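Long-range contact in glutamine amidotransferase domain-containing protein (Thermotoga maritima, PDB 1O1Y), which probably acts as a glutamine amidotransferase of the class-1 type, hydrolysing glutamine and passing its amide nitrogen on to an acceptor that is not established: residues A[120-125]-A[164-169]. Sequence-based numbering, arbitrary orientation.
Sequences GEEIGW and FTSEKY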
loop_
_atom_site.group_PDB
_atom_site.type_symbol
_atom_site.label_atom_id
_atom_site.label_comp_id
_atom_site.label_asym_id
_atom_site.label_seq_id
_atom_site.Cartn_x
_atom_site.Cartn_y
_atom_site.Cartn_z
ATOM N N GLY A 120 2.330 -17.584 -9.516
ATOM C CA GLY A 120 3.475 -17.458 -8.630
ATOM C C GLY A 120 3.492 -16.175 -7.819
ATOM O O GLY A 120 2.747 -15.225 -8.088
ATOM N N GLU A 121 4.326 -16.168 -6.793
ATOM C CA GLU A 121 4.521 -14.971 -5.993
ATOM C C GLU A 121 5.353 -13.949 -6.774
ATOM O O GLU A 121 6.162 -14.307 -7.631
ATOM C CB GLU A 121 5.261 -15.279 -4.707
ATOM C CG GLU A 121 4.514 -16.121 -3.698
ATOM C CD GLU A 121 5.306 -16.268 -2.409
ATOM O OE1 GLU A 121 4.873 -15.804 -1.330
ATOM O OE2 GLU A 121 6.400 -16.807 -2.497
ATOM N N GLU A 122 5.137 -12.686 -6.469
ATOM C CA GLU A 122 5.982 -11.609 -6.943
ATOM C C GLU A 122 6.776 -11.090 -5.756
ATOM O O GLU A 122 6.218 -10.473 -4.846
ATOM C CB GLU A 122 5.123 -10.510 -7.560
ATOM C CG GLU A 122 4.498 -10.868 -8.913
ATOM C CD GLU A 122 3.769 -9.690 -9.556
ATOM O OE1 GLU A 122 2.963 -8.994 -8.880
ATOM O OE2 GLU A 122 3.960 -9.445 -10.771
ATOM N N ILE A 123 8.075 -11.394 -5.733
ATOM C CA ILE A 123 8.946 -10.898 -4.698
ATOM C C ILE A 123 10.150 -10.312 -5.422
ATOM O O ILE A 123 10.946 -11.034 -6.019
ATOM C CB ILE A 123 9.393 -11.966 -3.727
ATOM C CG1 ILE A 123 8.184 -12.608 -3.045
ATOM C CG2 ILE A 123 10.369 -11.335 -2.706
ATOM C CD1 ILE A 123 8.535 -13.782 -2.143
ATOM N N GLY A 124 10.232 -8.993 -5.423
ATOM C CA GLY A 124 11.276 -8.325 -6.182
ATOM C C GLY A 124 10.775 -7.209 -7.048
ATOM O O GLY A 124 9.707 -6.684 -6.817
ATOM N N TRP A 125 11.542 -6.888 -8.097
ATOM C CA TRP A 125 11.230 -5.716 -8.912
ATOM C C TRP A 125 10.573 -6.153 -10.222
ATOM O O TRP A 125 11.097 -7.034 -10.914
ATOM C CB TRP A 125 12.543 -4.940 -9.157
ATOM C CG TRP A 125 13.003 -4.238 -7.923
ATOM C CD1 TRP A 125 13.920 -4.677 -7.018
ATOM C CD2 TRP A 125 12.558 -2.960 -7.454
ATOM N NE1 TRP A 125 14.069 -3.740 -6.011
ATOM C CE2 TRP A 125 13.250 -2.682 -6.261
ATOM C CE3 TRP A 125 11.673 -2.013 -7.933
ATOM C CZ2 TRP A 125 13.065 -1.513 -5.548
ATOM C CZ3 TRP A 125 11.488 -0.857 -7.239
ATOM C CH2 TRP A 125 12.200 -0.608 -6.046
ATOM N N PHE A 164 -3.882 -0.054 -12.577
ATOM C CA PHE A 164 -2.695 -0.798 -12.931
ATOM C C PHE A 164 -2.956 -2.275 -13.181
ATOM O O PHE A 164 -3.717 -2.933 -12.456
ATOM C CB PHE A 164 -1.600 -0.679 -11.869
ATOM C CG PHE A 164 -1.099 0.741 -11.660
ATOM C CD1 PHE A 164 -0.093 1.285 -12.483
ATOM C CD2 PHE A 164 -1.670 1.538 -10.692
ATOM C CE1 PHE A 164 0.350 2.579 -12.310
ATOM C CE2 PHE A 164 -1.225 2.836 -10.539
ATOM C CZ PHE A 164 -0.222 3.360 -11.360
ATOM N N THR A 165 -2.223 -2.795 -14.149
ATOM C CA THR A 165 -2.175 -4.217 -14.447
ATOM C C THR A 165 -0.740 -4.719 -14.537
ATOM O O THR A 165 0.195 -3.971 -14.356
ATOM C CB THR A 165 -2.989 -4.473 -15.733
ATOM O OG1 THR A 165 -3.263 -5.876 -15.893
ATOM C CG2 THR A 165 -2.212 -4.071 -16.966
ATOM N N SER A 166 -0.581 -6.005 -14.834
ATOM C CA SER A 166 0.724 -6.587 -15.036
ATOM C C SER A 166 0.621 -7.855 -15.848
ATOM O O SER A 166 -0.461 -8.405 -16.069
ATOM C CB SER A 166 1.406 -6.907 -13.715
ATOM O OG SER A 166 0.723 -7.927 -12.982
ATOM N N GLU A 167 1.772 -8.345 -16.281
ATOM C CA GLU A 167 1.809 -9.622 -16.941
ATOM C C GLU A 167 1.349 -10.787 -16.059
ATOM O O GLU A 167 0.580 -11.633 -16.516
ATOM C CB GLU A 167 3.187 -9.864 -17.535
ATOM C CG GLU A 167 3.164 -10.936 -18.592
ATOM C CD GLU A 167 4.401 -10.896 -19.436
ATOM O OE1 GLU A 167 5.393 -11.520 -19.003
ATOM O OE2 GLU A 167 4.384 -10.224 -20.496
ATOM N N LYS A 168 1.783 -10.853 -14.802
ATOM C CA LYS A 168 1.374 -11.958 -13.946
ATOM C C LYS A 168 -0.033 -11.840 -13.341
ATOM O O LYS A 168 -0.725 -12.868 -13.155
ATOM C CB LYS A 168 2.392 -12.193 -12.824
ATOM C CG LYS A 168 3.696 -12.795 -13.320
ATOM C CD LYS A 168 4.844 -12.675 -12.313
ATOM C CE LYS A 168 4.970 -13.850 -11.389
ATOM N NZ LYS A 168 5.397 -15.127 -12.069
ATOM N N TYR A 169 -0.444 -10.609 -13.028
ATOM C CA TYR A 169 -1.680 -10.320 -12.280
ATOM C C TYR A 169 -2.426 -9.184 -12.956
ATOM O O TYR A 169 -1.920 -8.048 -13.127
ATOM C CB TYR A 169 -1.390 -10.050 -10.762
ATOM C CG TYR A 169 -0.898 -11.313 -10.163
ATOM C CD1 TYR A 169 -1.766 -12.384 -10.012
ATOM C CD2 TYR A 169 0.439 -11.511 -9.875
ATOM C CE1 TYR A 169 -1.323 -13.610 -9.586
ATOM C CE2 TYR A 169 0.901 -12.771 -9.412
ATOM C CZ TYR A 169 -0.017 -13.809 -9.262
ATOM O OH TYR A 169 0.290 -15.079 -8.843
HETATM O O HOH W 1 6.614 -15.928 -9.750
HETATM O O HOH W 2 3.925 -9.323 -13.587
#
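The closest CA atoms, those of G120 and K168, are 7.9 Å apart, so the contact of 120-125 with 164-169 is made by the side chains of E122, K168 and Y169 and by the carbonyl oxygens of G120 and E121. The one direct hydrogen bond runs from Y169 OH to G120 O at 2.6 Å. Its donor comes in at 133° to the C=O bond, tilted 28° out of the carbonyl plane. G120 O sits at the edge of the Y169 ring, and Y169 OH also bonds to the backbone N of N119, so the phenol grips two successive residues. E122 lies extended between Y169 and K168, passing each in the opposite direction. Its carboxylate stands 74° from the ring plane and meets the ring at its edge, OE1 lying 3.7 Å from Y169 CD2, while H150 and Q172 hydrogen-bond to OE1. On the K168 side, E122 CG lies 3.9 Å from K168 CD. The K168 chain bends at chi3, which turns CE toward E121 O; its NZ bonds to N119 O and to a water that donates to E121 O. E122 OE2 and K168 NZ are 6.0 Å apart, too far for a salt bridge; instead a second water donates to OE2 at 2.8 Å and accepts from K168 N. A phenylalanine in place of Y169 would probably keep the ring beside E122 but leave G120 O without its donor and N119 N without its acceptor, loosening the hold on the 119-120 backbone. The arrangement ties the edge strand 122-123 of the mixed sheet to the loop after strand 161-165, within the class-1 glutamine amidotransferase domain of flavodoxin-like fold.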